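Betaine aldehyde dehydrogenase (Staphylococcus aureus subsp. aureus COL, PDB 4QTO) probably catalyses the NAD-dependent oxidation of betaine aldehyde to glycine betaine, as a tetrameric member of the aldehyde dehydrogenase family. Local coordinates at residues A75-W88 and E222-L234. Residues are numbered along the deposited sequence; the frame is centred on the assembly and turned at random.
Sequences AILAARRAFESGEW and EVGFPKGTINLIL
F225 opens the contact by turning the edge of its ring onto one face of the six-membered ring of W88, a T-shaped pair with centroids 5.0 Å apart and planes at 81°. With CG of W88 anti to the backbone N (chi1 -168°), the indole also meets, both obliquely, CD of P226 and the methyl of T229, whose CG2 lies 3.7 Å from W88 CD1. Its NE1 is bound to L195 O. The P226 ring also packs against E87 CB, and E87 OE1 lies 3.7 Å from P226 CB. At K227 the backbone carbonyl faces helix 69-85: CB of A82 sits 3.3 Å from K227 O, and one water links that oxygen to E87 OE2. R81 NH2 passes beside CG of K227, its guanidinium held by a salt bridge to D38. G228, in the type II turn P226-T229, lets the backbones close to 4.8 Å between the CA atoms of A79 and G228, and G228 O receives a CA-H···O contact from A79 CA at 3.2 Å. T229 OG1 reaches back to P226 O; a second water donates to T229 OG1 and bonds weakly to A82 O, near the helix end, and to W88 N in the loop beyond. N231 ND2 donates to G228 O at 2.9 Å, above its carbonyl plane, while CB of N231 and CD1 of I233 cover A75 CB. Strand 230-232, parallel to 200-204 in the Rossmann-type sheet, runs antiparallel to the helix (174° between the short axes), which meets it through small alanines. No direct hydrogen bond joins the two segments, so the contact rests mainly on close packing against alanines and on the aromatic pair, supplemented by one firm and one weak water bridge.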
loop_
_atom_site.group_PDB
_atom_site.type_symbol
_atom_site.label_atom_id
_atom_site.label_comp_id
_atom_site.label_asym_id
_atom_site.label_seq_id
_atom_site.Cartn_x
_atom_site.Cartn_y
_atom_site.Cartn_z
ATOM N N ALA A 75 -1.437 -2.481 -37.363
ATOM C CA ALA A 75 -0.733 -2.770 -36.107
ATOM C C ALA A 75 -1.657 -2.670 -34.899
ATOM O O ALA A 75 -1.659 -3.528 -34.012
ATOM C CB ALA A 75 0.422 -1.827 -35.913
ATOM N N ILE A 76 -2.489 -1.629 -34.877
ATOM C CA ILE A 76 -3.435 -1.469 -33.761
ATOM C C ILE A 76 -4.450 -2.636 -33.727
ATOM O O ILE A 76 -4.769 -3.194 -32.657
ATOM C CB ILE A 76 -4.140 -0.101 -33.852
ATOM C CG1 ILE A 76 -3.122 0.996 -33.519
ATOM C CG2 ILE A 76 -5.340 -0.043 -32.906
ATOM C CD1 ILE A 76 -3.594 2.372 -33.902
ATOM N N LEU A 77 -4.952 -3.020 -34.893
ATOM C CA LEU A 77 -5.897 -4.129 -34.950
ATOM C C LEU A 77 -5.237 -5.443 -34.533
ATOM O O LEU A 77 -5.872 -6.276 -33.899
ATOM C CB LEU A 77 -6.540 -4.239 -36.321
ATOM C CG LEU A 77 -7.457 -3.061 -36.675
ATOM C CD1 LEU A 77 -7.962 -3.210 -38.107
ATOM C CD2 LEU A 77 -8.615 -2.931 -35.717
ATOM N N ALA A 78 -3.970 -5.611 -34.863
ATOM C CA ALA A 78 -3.226 -6.814 -34.443
ATOM C C ALA A 78 -3.007 -6.831 -32.946
ATOM O O ALA A 78 -3.122 -7.880 -32.308
ATOM C CB ALA A 78 -1.899 -6.904 -35.160
ATOM N N ALA A 79 -2.698 -5.663 -32.380
ATOM C CA ALA A 79 -2.534 -5.526 -30.927
ATOM C C ALA A 79 -3.840 -5.898 -30.224
ATOM O O ALA A 79 -3.862 -6.582 -29.186
ATOM C CB ALA A 79 -2.096 -4.112 -30.598
ATOM N N ARG A 80 -4.968 -5.406 -30.760
ATOM C CA ARG A 80 -6.260 -5.728 -30.204
ATOM C C ARG A 80 -6.536 -7.220 -30.275
ATOM O O ARG A 80 -6.993 -7.826 -29.298
ATOM C CB ARG A 80 -7.381 -4.919 -30.907
ATOM C CG ARG A 80 -8.814 -5.349 -30.576
ATOM C CD ARG A 80 -9.149 -5.296 -29.092
ATOM N NE ARG A 80 -9.037 -3.924 -28.596
ATOM C CZ ARG A 80 -8.896 -3.591 -27.318
ATOM N NH1 ARG A 80 -8.851 -4.509 -26.372
ATOM N NH2 ARG A 80 -8.793 -2.316 -26.994
ATOM N N ARG A 81 -6.316 -7.822 -31.440
ATOM C CA ARG A 81 -6.545 -9.261 -31.593
ATOM C C ARG A 81 -5.716 -10.068 -30.579
ATOM O O ARG A 81 -6.229 -10.988 -29.917
ATOM C CB ARG A 81 -6.197 -9.701 -33.022
ATOM C CG ARG A 81 -6.656 -11.117 -33.323
ATOM C CD ARG A 81 -5.919 -11.721 -34.510
ATOM N NE ARG A 81 -4.510 -11.950 -34.168
ATOM C CZ ARG A 81 -3.467 -11.363 -34.757
ATOM N NH1 ARG A 81 -3.635 -10.551 -35.798
ATOM N NH2 ARG A 81 -2.236 -11.663 -34.343
ATOM N N ALA A 82 -4.453 -9.696 -30.457
ATOM C CA ALA A 82 -3.551 -10.324 -29.518
ATOM C C ALA A 82 -4.050 -10.155 -28.071
ATOM O O ALA A 82 -4.043 -11.118 -27.283
ATOM C CB ALA A 82 -2.152 -9.793 -29.675
ATOM N N PHE A 83 -4.485 -8.945 -27.726
ATOM C CA PHE A 83 -4.987 -8.691 -26.383
ATOM C C PHE A 83 -6.198 -9.602 -26.086
ATOM O O PHE A 83 -6.241 -10.255 -25.030
ATOM C CB PHE A 83 -5.366 -7.215 -26.188
ATOM C CG PHE A 83 -5.702 -6.906 -24.776
ATOM C CD1 PHE A 83 -4.676 -6.701 -23.858
ATOM C CD2 PHE A 83 -6.998 -6.879 -24.338
ATOM C CE1 PHE A 83 -4.950 -6.514 -22.526
ATOM C CE2 PHE A 83 -7.269 -6.663 -22.990
ATOM C CZ PHE A 83 -6.254 -6.481 -22.101
ATOM N N GLU A 84 -7.129 -9.698 -27.033
ATOM C CA GLU A 84 -8.348 -10.502 -26.832
ATOM C C GLU A 84 -8.051 -11.993 -26.790
ATOM O O GLU A 84 -8.801 -12.727 -26.156
ATOM C CB GLU A 84 -9.386 -10.204 -27.899
ATOM C CG GLU A 84 -9.783 -8.725 -27.933
ATOM C CD GLU A 84 -10.313 -8.213 -26.603
ATOM O OE1 GLU A 84 -10.950 -8.987 -25.875
ATOM O OE2 GLU A 84 -10.156 -7.035 -26.276
ATOM N N SER A 85 -6.958 -12.429 -27.414
ATOM C CA SER A 85 -6.608 -13.858 -27.403
ATOM C C SER A 85 -6.190 -14.304 -26.013
ATOM O O SER A 85 -6.264 -15.507 -25.693
ATOM C CB SER A 85 -5.438 -14.152 -28.365
ATOM O OG SER A 85 -4.186 -13.758 -27.747
ATOM N N GLY A 86 -5.694 -13.374 -25.198
ATOM C CA GLY A 86 -5.234 -13.672 -23.846
ATOM C C GLY A 86 -3.858 -14.268 -23.711
ATOM O O GLY A 86 -3.398 -14.511 -22.598
ATOM N N GLU A 87 -3.177 -14.537 -24.823
ATOM C CA GLU A 87 -1.878 -15.239 -24.748
ATOM C C GLU A 87 -0.859 -14.485 -23.886
ATOM O O GLU A 87 -0.036 -15.110 -23.193
ATOM C CB GLU A 87 -1.317 -15.485 -26.123
ATOM C CG GLU A 87 -2.136 -16.387 -26.997
ATOM C CD GLU A 87 -1.385 -16.422 -28.306
ATOM O OE1 GLU A 87 -0.259 -16.981 -28.284
ATOM O OE2 GLU A 87 -1.840 -15.779 -29.285
ATOM N N TRP A 88 -0.892 -13.152 -23.908
ATOM C CA TRP A 88 -0.025 -12.366 -23.032
ATOM C C TRP A 88 -0.783 -11.799 -21.848
ATOM O O TRP A 88 -0.305 -11.785 -20.700
ATOM C CB TRP A 88 0.666 -11.233 -23.820
ATOM C CG TRP A 88 1.764 -10.578 -23.052
ATOM C CD1 TRP A 88 1.852 -9.285 -22.673
ATOM C CD2 TRP A 88 2.940 -11.214 -22.569
ATOM N NE1 TRP A 88 3.011 -9.068 -21.967
ATOM C CE2 TRP A 88 3.702 -10.238 -21.895
ATOM C CE3 TRP A 88 3.425 -12.518 -22.630
ATOM C CZ2 TRP A 88 4.900 -10.523 -21.286
ATOM C CZ3 TRP A 88 4.642 -12.789 -22.020
ATOM C CH2 TRP A 88 5.353 -11.799 -21.363
ATOM N N GLU A 222 13.599 -11.853 -30.021
ATOM C CA GLU A 222 14.441 -12.970 -29.580
ATOM C C GLU A 222 13.943 -13.584 -28.266
ATOM O O GLU A 222 14.059 -14.783 -28.061
ATOM C CB GLU A 222 15.880 -12.501 -29.378
ATOM C CG GLU A 222 16.610 -12.074 -30.627
ATOM C CD GLU A 222 17.987 -11.472 -30.347
ATOM O OE1 GLU A 222 18.435 -11.453 -29.185
ATOM O OE2 GLU A 222 18.646 -11.064 -31.322
ATOM N N VAL A 223 13.441 -12.745 -27.373
ATOM C CA VAL A 223 12.860 -13.215 -26.105
ATOM C C VAL A 223 11.594 -14.000 -26.368
ATOM O O VAL A 223 11.376 -15.074 -25.791
ATOM C CB VAL A 223 12.571 -12.019 -25.173
ATOM C CG1 VAL A 223 11.797 -12.472 -23.959
ATOM C CG2 VAL A 223 13.870 -11.334 -24.761
ATOM N N GLY A 224 10.767 -13.470 -27.247
ATOM C CA GLY A 224 9.554 -14.108 -27.656
ATOM C C GLY A 224 8.301 -13.637 -26.965
ATOM O O GLY A 224 8.141 -13.826 -25.766
ATOM N N PHE A 225 7.410 -13.044 -27.763
ATOM C CA PHE A 225 6.098 -12.586 -27.310
ATOM C C PHE A 225 5.045 -13.016 -28.313
ATOM O O PHE A 225 5.352 -13.138 -29.505
ATOM C CB PHE A 225 6.073 -11.058 -27.123
ATOM C CG PHE A 225 7.024 -10.589 -26.068
ATOM C CD1 PHE A 225 6.638 -10.578 -24.734
ATOM C CD2 PHE A 225 8.345 -10.243 -26.371
ATOM C CE1 PHE A 225 7.536 -10.225 -23.753
ATOM C CE2 PHE A 225 9.250 -9.890 -25.393
ATOM C CZ PHE A 225 8.850 -9.889 -24.057
ATOM N N PRO A 226 3.793 -13.193 -27.856
ATOM C CA PRO A 226 2.766 -13.642 -28.790
ATOM C C PRO A 226 2.568 -12.650 -29.933
ATOM O O PRO A 226 2.742 -11.444 -29.774
ATOM C CB PRO A 226 1.518 -13.764 -27.911
ATOM C CG PRO A 226 2.062 -14.006 -26.534
ATOM C CD PRO A 226 3.293 -13.146 -26.475
ATOM N N LYS A 227 2.253 -13.176 -31.107
ATOM C CA LYS A 227 2.064 -12.393 -32.294
ATOM C C LYS A 227 1.048 -11.270 -32.057
ATOM O O LYS A 227 -0.057 -11.535 -31.598
ATOM C CB LYS A 227 1.574 -13.359 -33.369
ATOM C CG LYS A 227 1.458 -12.807 -34.729
ATOM C CD LYS A 227 0.959 -13.901 -35.670
ATOM C CE LYS A 227 0.805 -13.348 -37.073
ATOM N NZ LYS A 227 0.240 -14.364 -38.000
ATOM N N GLY A 228 1.439 -10.037 -32.355
ATOM C CA GLY A 228 0.607 -8.869 -32.167
ATOM C C GLY A 228 0.790 -8.150 -30.840
ATOM O O GLY A 228 0.332 -7.028 -30.678
ATOM N N THR A 229 1.471 -8.785 -29.873
ATOM C CA THR A 229 1.681 -8.158 -28.557
ATOM C C THR A 229 2.558 -6.903 -28.638
ATOM O O THR A 229 2.334 -5.932 -27.905
ATOM C CB THR A 229 2.362 -9.149 -27.581
ATOM O OG1 THR A 229 1.511 -10.285 -27.430
ATOM C CG2 THR A 229 2.551 -8.540 -26.194
ATOM N N ILE A 230 3.564 -6.951 -29.511
ATOM C CA ILE A 230 4.452 -5.813 -29.737
ATOM C C ILE A 230 4.452 -5.466 -31.220
ATOM O O ILE A 230 4.454 -6.349 -32.089
ATOM C CB ILE A 230 5.888 -6.044 -29.217
ATOM C CG1 ILE A 230 6.586 -7.209 -29.927
ATOM C CG2 ILE A 230 5.855 -6.253 -27.717
ATOM C CD1 ILE A 230 8.037 -7.395 -29.519
ATOM N N ASN A 231 4.409 -4.174 -31.531
ATOM C CA ASN A 231 4.436 -3.712 -32.898
ATOM C C ASN A 231 5.201 -2.385 -32.952
ATOM O O ASN A 231 5.106 -1.552 -32.016
ATOM C CB ASN A 231 3.031 -3.468 -33.455
ATOM C CG ASN A 231 2.091 -4.648 -33.265
ATOM O OD1 ASN A 231 1.932 -5.489 -34.161
ATOM N ND2 ASN A 231 1.492 -4.734 -32.092
ATOM N N LEU A 232 5.939 -2.203 -34.030
ATOM C CA LEU A 232 6.754 -1.030 -34.283
ATOM C C LEU A 232 6.363 -0.412 -35.617
ATOM O O LEU A 232 6.471 -1.059 -36.674
ATOM C CB LEU A 232 8.247 -1.441 -34.321
ATOM C CG LEU A 232 9.272 -0.387 -34.759
ATOM C CD1 LEU A 232 9.296 0.788 -33.815
ATOM C CD2 LEU A 232 10.682 -0.982 -34.896
ATOM N N ILE A 233 5.925 0.836 -35.570
ATOM C CA ILE A 233 5.625 1.623 -36.757
ATOM C C ILE A 233 6.740 2.640 -36.901
ATOM O O ILE A 233 7.208 3.201 -35.897
ATOM C CB ILE A 233 4.279 2.342 -36.583
ATOM C CG1 ILE A 233 3.139 1.326 -36.572
ATOM C CG2 ILE A 233 4.051 3.379 -37.681
ATOM C CD1 ILE A 233 2.955 0.523 -37.823
ATOM N N LEU A 234 7.148 2.917 -38.131
ATOM C CA LEU A 234 8.192 3.874 -38.380
ATOM C C LEU A 234 7.624 4.946 -39.293
ATOM O O LEU A 234 7.038 4.626 -40.329
ATOM C CB LEU A 234 9.388 3.229 -39.058
ATOM C CG LEU A 234 10.114 2.114 -38.293
ATOM C CD1 LEU A 234 11.178 1.448 -39.146
ATOM C CD2 LEU A 234 10.732 2.618 -37.005
HETATM O O HOH W 1 -0.942 -11.721 -26.945
HETATM O O HOH W 2 -1.518 -13.443 -30.636
#